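Local coordinates for protein ACDH-11, isoform b (Caenorhabditis elegans, PDB 4Y9J), which is a flavoprotein of the acyl-CoA dehydrogenase family, a largely helical protein with flavin-adenine dinucleotide bound in the model, at residues R124-V129 against E374-L379; L395-P400 against R458-K463. All blocks are in the same frame, centred on the assembly; numbering follows the deposited sequence.

Interaction 1. Residues R124-V129 against E374-L379; sequences RRIHQV and EAARLL
R125, I126 and V129 of helix 121-135 pack on A376, R377 and L379 of helix 352-383, a helix-helix interface joining the N-terminal and C-terminal helical parts of the acyl-CoA dehydrogenase fold. The two local axes approach to 8.2 Å and run roughly antiparallel, at 144°. Such closeness suits the small residue at the middle: A376 CB points at the partner helix and meets V129 CG2 at 3.9 Å, while R125 CB approaches A376 O. I126 reaches in from the flank, its CG1 4.2 Å from R377 N.

R125 illustrates how a charged side chain can serve a buried interface. Its chain bends at chi2 (-65°), putting CD beside L379 CD2. That methyl lies over one face of the guanidinium and approaches NE to 3.5 Å. In the guanidinium plane, NH1 donates to a lone pair of Q128 OE1 at 2.6 Å, and salt bridges to D150 and E383 probably balance the charge. Q128 NE2 also bonds to D150, so one polar network fixes both side chains. I314 of helix 304-338 touches R125 and L379 alike.

R377 points its CB away from the partner helix and grips E374 side-on: NE meets OE1 at 3.0 Å and NH2 meets OE2 at 3.1 Å, both from above the carboxylate plane.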
loop_
_atom_site.group_PDB
_atom_site.type_symbol
_atom_site.label_atom_id
_atom_site.label_comp_id
_atom_site.label_asym_id
_atom_site.label_seq_id
_atom_site.Cartn_x
_atom_site.Cartn_y
_atom_site.Cartn_z
ATOM N N ARG B 124 0.661 -46.050 -0.276
ATOM C CA ARG B 124 1.265 -44.784 -0.110
ATOM C C ARG B 124 0.574 -43.678 -0.887
ATOM O O ARG B 124 0.586 -42.553 -0.432
ATOM C CB ARG B 124 2.740 -44.910 -0.348
ATOM C CG ARG B 124 3.166 -44.961 -1.776
ATOM C CD ARG B 124 4.576 -45.555 -1.839
ATOM N NE ARG B 124 4.990 -45.422 -3.226
ATOM C CZ ARG B 124 5.822 -46.220 -3.871
ATOM N NH1 ARG B 124 6.393 -47.227 -3.253
ATOM N NH2 ARG B 124 6.038 -46.022 -5.157
ATOM N N ARG B 125 -0.121 -43.973 -1.991
ATOM C CA ARG B 125 -0.807 -42.920 -2.693
ATOM C C ARG B 125 -2.080 -42.567 -1.941
ATOM O O ARG B 125 -2.470 -41.409 -1.904
ATOM C CB ARG B 125 -1.092 -43.256 -4.169
ATOM C CG ARG B 125 0.125 -43.212 -5.093
ATOM C CD ARG B 125 0.719 -41.799 -5.216
ATOM N NE ARG B 125 1.589 -41.651 -6.371
ATOM C CZ ARG B 125 2.243 -40.547 -6.711
ATOM N NH1 ARG B 125 2.205 -39.448 -5.938
ATOM N NH2 ARG B 125 2.964 -40.561 -7.820
ATOM N N ILE B 126 -2.670 -43.564 -1.296
ATOM C CA ILE B 126 -3.852 -43.293 -0.481
ATOM C C ILE B 126 -3.445 -42.410 0.708
ATOM O O ILE B 126 -4.091 -41.413 0.992
ATOM C CB ILE B 126 -4.583 -44.608 -0.059
ATOM C CG1 ILE B 126 -5.241 -45.215 -1.308
ATOM C CG2 ILE B 126 -5.655 -44.307 0.969
ATOM C CD1 ILE B 126 -5.672 -46.662 -1.168
ATOM N N HIS B 127 -2.355 -42.776 1.372
ATOM C CA HIS B 127 -1.863 -42.027 2.494
ATOM C C HIS B 127 -1.573 -40.571 2.012
ATOM O O HIS B 127 -2.066 -39.628 2.586
ATOM C CB HIS B 127 -0.610 -42.722 3.028
ATOM C CG HIS B 127 0.026 -42.068 4.207
ATOM N ND1 HIS B 127 1.106 -42.624 4.847
ATOM C CD2 HIS B 127 -0.292 -40.953 4.900
ATOM C CE1 HIS B 127 1.457 -41.864 5.868
ATOM N NE2 HIS B 127 0.629 -40.829 5.905
ATOM N N GLN B 128 -0.850 -40.455 0.916
ATOM C CA GLN B 128 -0.418 -39.189 0.374
ATOM C C GLN B 128 -1.552 -38.328 -0.001
ATOM O O GLN B 128 -1.589 -37.116 0.365
ATOM C CB GLN B 128 0.507 -39.392 -0.822
ATOM C CG GLN B 128 1.120 -38.096 -1.331
ATOM C CD GLN B 128 1.557 -38.124 -2.769
ATOM O OE1 GLN B 128 1.162 -38.990 -3.558
ATOM N NE2 GLN B 128 2.349 -37.124 -3.136
ATOM N N VAL B 129 -2.517 -38.880 -0.730
ATOM C CA VAL B 129 -3.694 -38.122 -1.090
ATOM C C VAL B 129 -4.513 -37.608 0.116
ATOM O O VAL B 129 -4.932 -36.469 0.135
ATOM C CB VAL B 129 -4.563 -38.876 -2.156
ATOM C CG1 VAL B 129 -5.897 -38.214 -2.342
ATOM C CG2 VAL B 129 -3.841 -38.853 -3.489
ATOM N N GLU B 374 -10.862 -43.375 -5.194
ATOM C CA GLU B 374 -10.796 -44.372 -6.274
ATOM C C GLU B 374 -9.669 -43.999 -7.254
ATOM O O GLU B 374 -8.915 -44.847 -7.685
ATOM C CB GLU B 374 -12.132 -44.435 -7.026
ATOM C CG GLU B 374 -12.106 -45.262 -8.324
ATOM C CD GLU B 374 -12.175 -46.748 -8.095
ATOM O OE1 GLU B 374 -12.043 -47.175 -6.931
ATOM O OE2 GLU B 374 -12.328 -47.492 -9.088
ATOM N N ALA B 375 -9.510 -42.711 -7.560
ATOM C CA ALA B 375 -8.327 -42.280 -8.373
ATOM C C ALA B 375 -6.955 -42.579 -7.672
ATOM O O ALA B 375 -6.032 -43.043 -8.306
ATOM C CB ALA B 375 -8.471 -40.817 -8.758
ATOM N N ALA B 376 -6.843 -42.296 -6.379
ATOM C CA ALA B 376 -5.648 -42.565 -5.579
ATOM C C ALA B 376 -5.334 -44.061 -5.557
ATOM O O ALA B 376 -4.192 -44.451 -5.732
ATOM C CB ALA B 376 -5.851 -42.088 -4.153
ATOM N N ARG B 377 -6.367 -44.861 -5.315
ATOM C CA ARG B 377 -6.277 -46.357 -5.391
ATOM C C ARG B 377 -5.755 -46.806 -6.723
ATOM O O ARG B 377 -4.791 -47.590 -6.783
ATOM C CB ARG B 377 -7.638 -46.992 -5.145
ATOM C CG ARG B 377 -7.643 -48.481 -5.030
ATOM C CD ARG B 377 -9.047 -49.068 -4.888
ATOM N NE ARG B 377 -9.805 -49.016 -6.141
ATOM C CZ ARG B 377 -9.796 -49.940 -7.070
ATOM N NH1 ARG B 377 -9.062 -51.033 -6.903
ATOM N NH2 ARG B 377 -10.491 -49.783 -8.172
ATOM N N LEU B 378 -6.375 -46.337 -7.792
ATOM C CA LEU B 378 -6.009 -46.726 -9.171
ATOM C C LEU B 378 -4.601 -46.242 -9.548
ATOM O O LEU B 378 -3.880 -46.938 -10.275
ATOM C CB LEU B 378 -6.996 -46.172 -10.216
ATOM C CG LEU B 378 -8.408 -46.775 -10.150
ATOM C CD1 LEU B 378 -9.366 -45.882 -10.940
ATOM C CD2 LEU B 378 -8.410 -48.186 -10.647
ATOM N N LEU B 379 -4.186 -45.111 -8.995
ATOM C CA LEU B 379 -2.843 -44.589 -9.285
ATOM C C LEU B 379 -1.819 -45.489 -8.641
ATOM O O LEU B 379 -0.805 -45.870 -9.239
ATOM C CB LEU B 379 -2.688 -43.155 -8.782
ATOM C CG LEU B 379 -1.312 -42.495 -8.968
ATOM C CD1 LEU B 379 -0.942 -42.421 -10.438
ATOM C CD2 LEU B 379 -1.275 -41.113 -8.327
#

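Interaction 2. Residues L395-P400 against R458-K463; sequences LRLITP and RVFSGK. With UCC (S-{(3S,5R,9R)-1-[(2R,3S,4R,5R)-5-(6-amino-9H-purin-9-yl)-4-hydroxy-3-(phosphonooxy)tetrahydrofuran-2-yl]-3,5,9-trihydroxy-8,8-dimethyl-3,5-dioxido-10,14-dioxo-2,4,6-trioxa-11,15-diaza-3lambda~5~,5lambda~5~-diphosphaheptadecan-17-yl} undecanethioate), chain F.
R396 and V459 cross obliquely where helix 389-419 meets helix 449-461, and the flat guanidinium of R396 is the centre of the contact. V459 CG2 sits over the middle of one face, 3.6 Å from CZ. Over the opposite face lies the adenine of UCC, nearly parallel to the guanidinium, with its N1 3.2 Å from CZ. The arginine thus forms a flat layer between a valine methyl and a purine. CG stands anti to the backbone N, and the bend at chi2 (68°) places CD on the path toward the ligand.

R458 comes to the edge of this group: its CD is 3.7 Å from R396 NH2. Its own guanidinium is turned to the ligand, with adenine C8 over one face, offset toward the rim, and phosphate oxygen O12 at the edge, in plane. NE and NH2 both donate to O12, NH2 at 3.0 Å and 147°, while NH1 and NH2 share the hydroxyl oxygen OP3. D455 forms salt bridges with both arginines, which would probably ease the repulsion between them.

K463, poorly ordered in the model, crosses R396 at about a right angle. A water accepts from R396 NE at 2.9 Å and, as modelled, also from K463 NZ, so this link between like charges is tentative. Away from the ligand the contact is apolar: V459 CG1 lies against L397, whose CD1 approaches F460 CZ to 4.3 Å, and I466 of helix 466-478 touches all three residues. R396 and R458 form part of the UCC pocket of this acyl-CoA dehydrogenase fold, one flat against the adenine and the other holding phosphate and hydroxyl oxygens; the apolar residues pack the helices beside it.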
loop_
_atom_site.group_PDB
_atom_site.type_symbol
_atom_site.label_atom_id
_atom_site.label_comp_id
_atom_site.label_asym_id
_atom_site.label_seq_id
_atom_site.Cartn_x
_atom_site.Cartn_y
_atom_site.Cartn_z
ATOM N N LEU B 395 -7.958 -45.603 -14.646
ATOM C CA LEU B 395 -7.035 -44.534 -14.208
ATOM C C LEU B 395 -6.961 -43.440 -15.240
ATOM O O LEU B 395 -7.022 -42.270 -14.901
ATOM C CB LEU B 395 -5.614 -45.062 -13.980
ATOM C CG LEU B 395 -4.512 -44.090 -13.553
ATOM C CD1 LEU B 395 -4.873 -43.187 -12.364
ATOM C CD2 LEU B 395 -3.236 -44.876 -13.308
ATOM N N ARG B 396 -6.887 -43.808 -16.508
ATOM C CA ARG B 396 -6.739 -42.794 -17.560
ATOM C C ARG B 396 -8.001 -41.966 -17.733
ATOM O O ARG B 396 -7.921 -40.731 -17.965
ATOM C CB ARG B 396 -6.354 -43.462 -18.891
ATOM C CG ARG B 396 -6.240 -42.457 -20.045
ATOM C CD ARG B 396 -5.089 -41.468 -19.949
ATOM N NE ARG B 396 -5.076 -40.515 -21.057
ATOM C CZ ARG B 396 -5.623 -39.285 -21.031
ATOM N NH1 ARG B 396 -6.199 -38.783 -19.924
ATOM N NH2 ARG B 396 -5.561 -38.535 -22.133
ATOM N N LEU B 397 -9.141 -42.631 -17.552
ATOM C CA LEU B 397 -10.461 -41.999 -17.659
ATOM C C LEU B 397 -10.794 -41.114 -16.440
ATOM O O LEU B 397 -11.285 -39.971 -16.589
ATOM C CB LEU B 397 -11.546 -43.057 -17.783
ATOM C CG LEU B 397 -12.958 -42.502 -17.764
ATOM C CD1 LEU B 397 -13.132 -41.592 -18.979
ATOM C CD2 LEU B 397 -13.991 -43.614 -17.719
ATOM N N ILE B 398 -10.569 -41.644 -15.241
ATOM C CA ILE B 398 -10.959 -40.961 -14.012
ATOM C C ILE B 398 -10.249 -39.628 -13.742
ATOM O O ILE B 398 -10.820 -38.744 -13.157
ATOM C CB ILE B 398 -10.896 -41.893 -12.795
ATOM C CG1 ILE B 398 -11.811 -41.380 -11.686
ATOM C CG2 ILE B 398 -9.484 -42.027 -12.273
ATOM C CD1 ILE B 398 -11.894 -42.327 -10.521
ATOM N N THR B 399 -9.016 -39.484 -14.190
ATOM C CA THR B 399 -8.217 -38.366 -13.846
ATOM C C THR B 399 -8.850 -37.075 -14.379
ATOM O O THR B 399 -9.122 -36.136 -13.583
ATOM C CB THR B 399 -6.775 -38.597 -14.335
ATOM O OG1 THR B 399 -6.207 -39.589 -13.506
ATOM C CG2 THR B 399 -5.982 -37.374 -14.117
ATOM N N PRO B 400 -9.191 -37.032 -15.694
ATOM C CA PRO B 400 -9.824 -35.778 -16.138
ATOM C C PRO B 400 -11.267 -35.595 -15.649
ATOM O O PRO B 400 -11.681 -34.445 -15.405
ATOM C CB PRO B 400 -9.794 -35.900 -17.662
ATOM C CG PRO B 400 -9.726 -37.405 -17.942
ATOM C CD PRO B 400 -8.826 -37.884 -16.839
ATOM N N ARG B 458 -10.788 -37.675 -25.956
ATOM C CA ARG B 458 -9.541 -38.265 -26.433
ATOM C C ARG B 458 -9.353 -39.672 -25.819
ATOM O O ARG B 458 -8.874 -40.618 -26.514
ATOM C CB ARG B 458 -8.384 -37.342 -26.071
ATOM C CG ARG B 458 -6.977 -37.922 -26.311
ATOM C CD ARG B 458 -5.950 -37.099 -25.521
ATOM N NE ARG B 458 -5.682 -35.831 -26.178
ATOM C CZ ARG B 458 -5.976 -34.609 -25.717
ATOM N NH1 ARG B 458 -6.531 -34.394 -24.516
ATOM N NH2 ARG B 458 -5.681 -33.569 -26.489
ATOM N N VAL B 459 -9.713 -39.834 -24.537
ATOM C CA VAL B 459 -9.636 -41.153 -23.882
ATOM C C VAL B 459 -10.418 -42.215 -24.638
ATOM O O VAL B 459 -9.911 -43.336 -24.874
ATOM C CB VAL B 459 -9.985 -41.120 -22.377
ATOM C CG1 VAL B 459 -9.871 -42.540 -21.801
ATOM C CG2 VAL B 459 -8.986 -40.249 -21.664
ATOM N N PHE B 460 -11.635 -41.894 -25.029
ATOM C CA PHE B 460 -12.498 -42.843 -25.823
ATOM C C PHE B 460 -12.035 -43.102 -27.274
ATOM O O PHE B 460 -12.244 -44.168 -27.843
ATOM C CB PHE B 460 -13.926 -42.342 -25.813
ATOM C CG PHE B 460 -14.595 -42.474 -24.467
ATOM C CD1 PHE B 460 -14.844 -43.709 -23.931
ATOM C CD2 PHE B 460 -15.013 -41.395 -23.768
ATOM C CE1 PHE B 460 -15.492 -43.849 -22.712
ATOM C CE2 PHE B 460 -15.671 -41.535 -22.561
ATOM C CZ PHE B 460 -15.880 -42.750 -22.016
ATOM N N SER B 461 -11.289 -42.155 -27.812
ATOM C CA SER B 461 -10.828 -42.164 -29.192
ATOM C C SER B 461 -9.658 -43.055 -29.584
ATOM O O SER B 461 -9.493 -43.312 -30.755
ATOM C CB SER B 461 -10.463 -40.724 -29.559
ATOM O OG SER B 461 -11.646 -39.963 -29.520
ATOM N N GLY B 462 -8.789 -43.435 -28.664
ATOM C CA GLY B 462 -7.639 -44.244 -29.074
ATOM C C GLY B 462 -8.233 -45.431 -29.801
ATOM O O GLY B 462 -8.093 -45.573 -31.038
ATOM N N LYS B 463 -8.758 -46.379 -29.040
ATOM C CA LYS B 463 -8.040 -46.881 -27.892
ATOM C C LYS B 463 -8.285 -48.408 -27.769
ATOM O O LYS B 463 -8.147 -49.186 -28.747
ATOM C CB LYS B 463 -8.424 -46.097 -26.614
ATOM C CG LYS B 463 -7.321 -46.127 -25.540
ATOM C CD LYS B 463 -7.064 -44.744 -24.907
ATOM C CE LYS B 463 -5.855 -44.836 -23.994
ATOM N NZ LYS B 463 -5.755 -43.567 -23.254
HETATM O OA1 UCC F . -1.994 -24.537 -15.149
HETATM C CA1 UCC F . -0.805 -24.934 -14.836
HETATM C CA2 UCC F . -0.103 -24.872 -13.474
HETATM C CA3 UCC F . -0.907 -24.646 -12.233
HETATM C CA4 UCC F . -0.419 -25.546 -11.049
HETATM C CA5 UCC F . -1.495 -26.592 -10.727
HETATM C CA6 UCC F . -1.678 -26.754 -9.258
HETATM C CA7 UCC F . -2.742 -27.789 -8.933
HETATM C CA8 UCC F . -2.523 -27.825 -7.473
HETATM C CA9 UCC F . -3.627 -27.773 -6.564
HETATM C C10 UCC F . -3.669 -26.565 -5.741
HETATM C C11 UCC F . -4.981 -25.938 -6.191
HETATM S S UCC F . 0.309 -25.591 -15.896
HETATM C CP1 UCC F . -0.427 -25.631 -17.575
HETATM C CP2 UCC F . -1.653 -26.480 -17.715
HETATM N NP1 UCC F . -2.027 -26.703 -19.126
HETATM C CP3 UCC F . -2.910 -27.671 -19.380
HETATM O OP1 UCC F . -3.519 -28.301 -18.515
HETATM C CP4 UCC F . -3.109 -28.045 -20.835
HETATM C CP5 UCC F . -4.609 -28.018 -21.163
HETATM N NP2 UCC F . -4.668 -28.575 -22.509
HETATM C CP6 UCC F . -4.685 -29.878 -22.786
HETATM O OP2 UCC F . -4.763 -30.749 -21.931
HETATM C CP8 UCC F . -4.727 -30.207 -24.265
HETATM O OP3 UCC F . -5.722 -31.253 -24.482
HETATM C CPB UCC F . -3.480 -30.825 -24.853
HETATM C CP7 UCC F . -2.749 -31.927 -24.072
HETATM C CP9 UCC F . -2.404 -29.724 -24.450
HETATM C CPA UCC F . -3.313 -30.599 -26.372
HETATM O O7 UCC F . -2.057 -31.175 -26.813
HETATM P P2 UCC F . -1.847 -31.560 -28.373
HETATM O O21 UCC F . -0.437 -32.083 -28.594
HETATM O O22 UCC F . -2.483 -30.421 -29.183
HETATM O O6 UCC F . -2.934 -32.765 -28.491
HETATM P P1 UCC F . -2.688 -34.301 -28.832
HETATM O O11 UCC F . -2.051 -34.511 -30.198
HETATM O O12 UCC F . -4.026 -34.913 -28.543
HETATM O "O5'" UCC F . -1.613 -34.695 -27.618
HETATM C "C5'" UCC F . -0.283 -35.160 -27.951
HETATM C "C4'" UCC F . 0.041 -36.499 -27.260
HETATM C "C3'" UCC F . -0.928 -37.597 -27.689
HETATM O "O3'" UCC F . -0.176 -38.783 -27.629
HETATM P P3 UCC F . 0.152 -39.641 -28.913
HETATM O O33 UCC F . 1.052 -40.719 -28.351
HETATM O O32 UCC F . 0.983 -38.724 -29.780
HETATM O O31 UCC F . -1.239 -40.070 -29.445
HETATM C "C2'" UCC F . -2.013 -37.644 -26.622
HETATM O "O2'" UCC F . -2.562 -38.935 -26.366
HETATM O "O4'" UCC F . -0.116 -36.361 -25.832
HETATM C "C1'" UCC F . -1.147 -37.249 -25.418
HETATM N N9 UCC F . -1.872 -36.688 -24.269
HETATM C C4 UCC F . -2.031 -37.368 -23.138
HETATM N N3 UCC F . -1.608 -38.563 -22.661
HETATM C C8 UCC F . -2.512 -35.496 -24.217
HETATM N N7 UCC F . -3.073 -35.363 -23.001
HETATM C C5 UCC F . -2.807 -36.475 -22.280
HETATM C C6 UCC F . -3.064 -36.953 -20.895
HETATM N N6 UCC F . -3.777 -36.169 -20.047
HETATM N N1 UCC F . -2.628 -38.209 -20.555
HETATM C C2 UCC F . -1.928 -38.972 -21.420
HETATM O O HOH W 1 -3.447 -42.304 -22.720
#

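Interaction 1 is buried and joins the N-terminal and C-terminal helical parts; interaction 2 is partly buried, lies within the C-terminal part and borders the UCC pocket. Each presents an arginine face to an aliphatic methyl, yet the polar surroundings differ because a ligand is bound at the second: protein side chains receive the buried guanidinium of R125, whereas ligand, aspartate and water surround those of interaction 2. The contacts, their centres 18 Å apart, touch where the successive helices 352-383 and 389-419 pack together. I398 CD1 meets E374 CG at 3.7 Å, and L395 CD1 lies near L379 N.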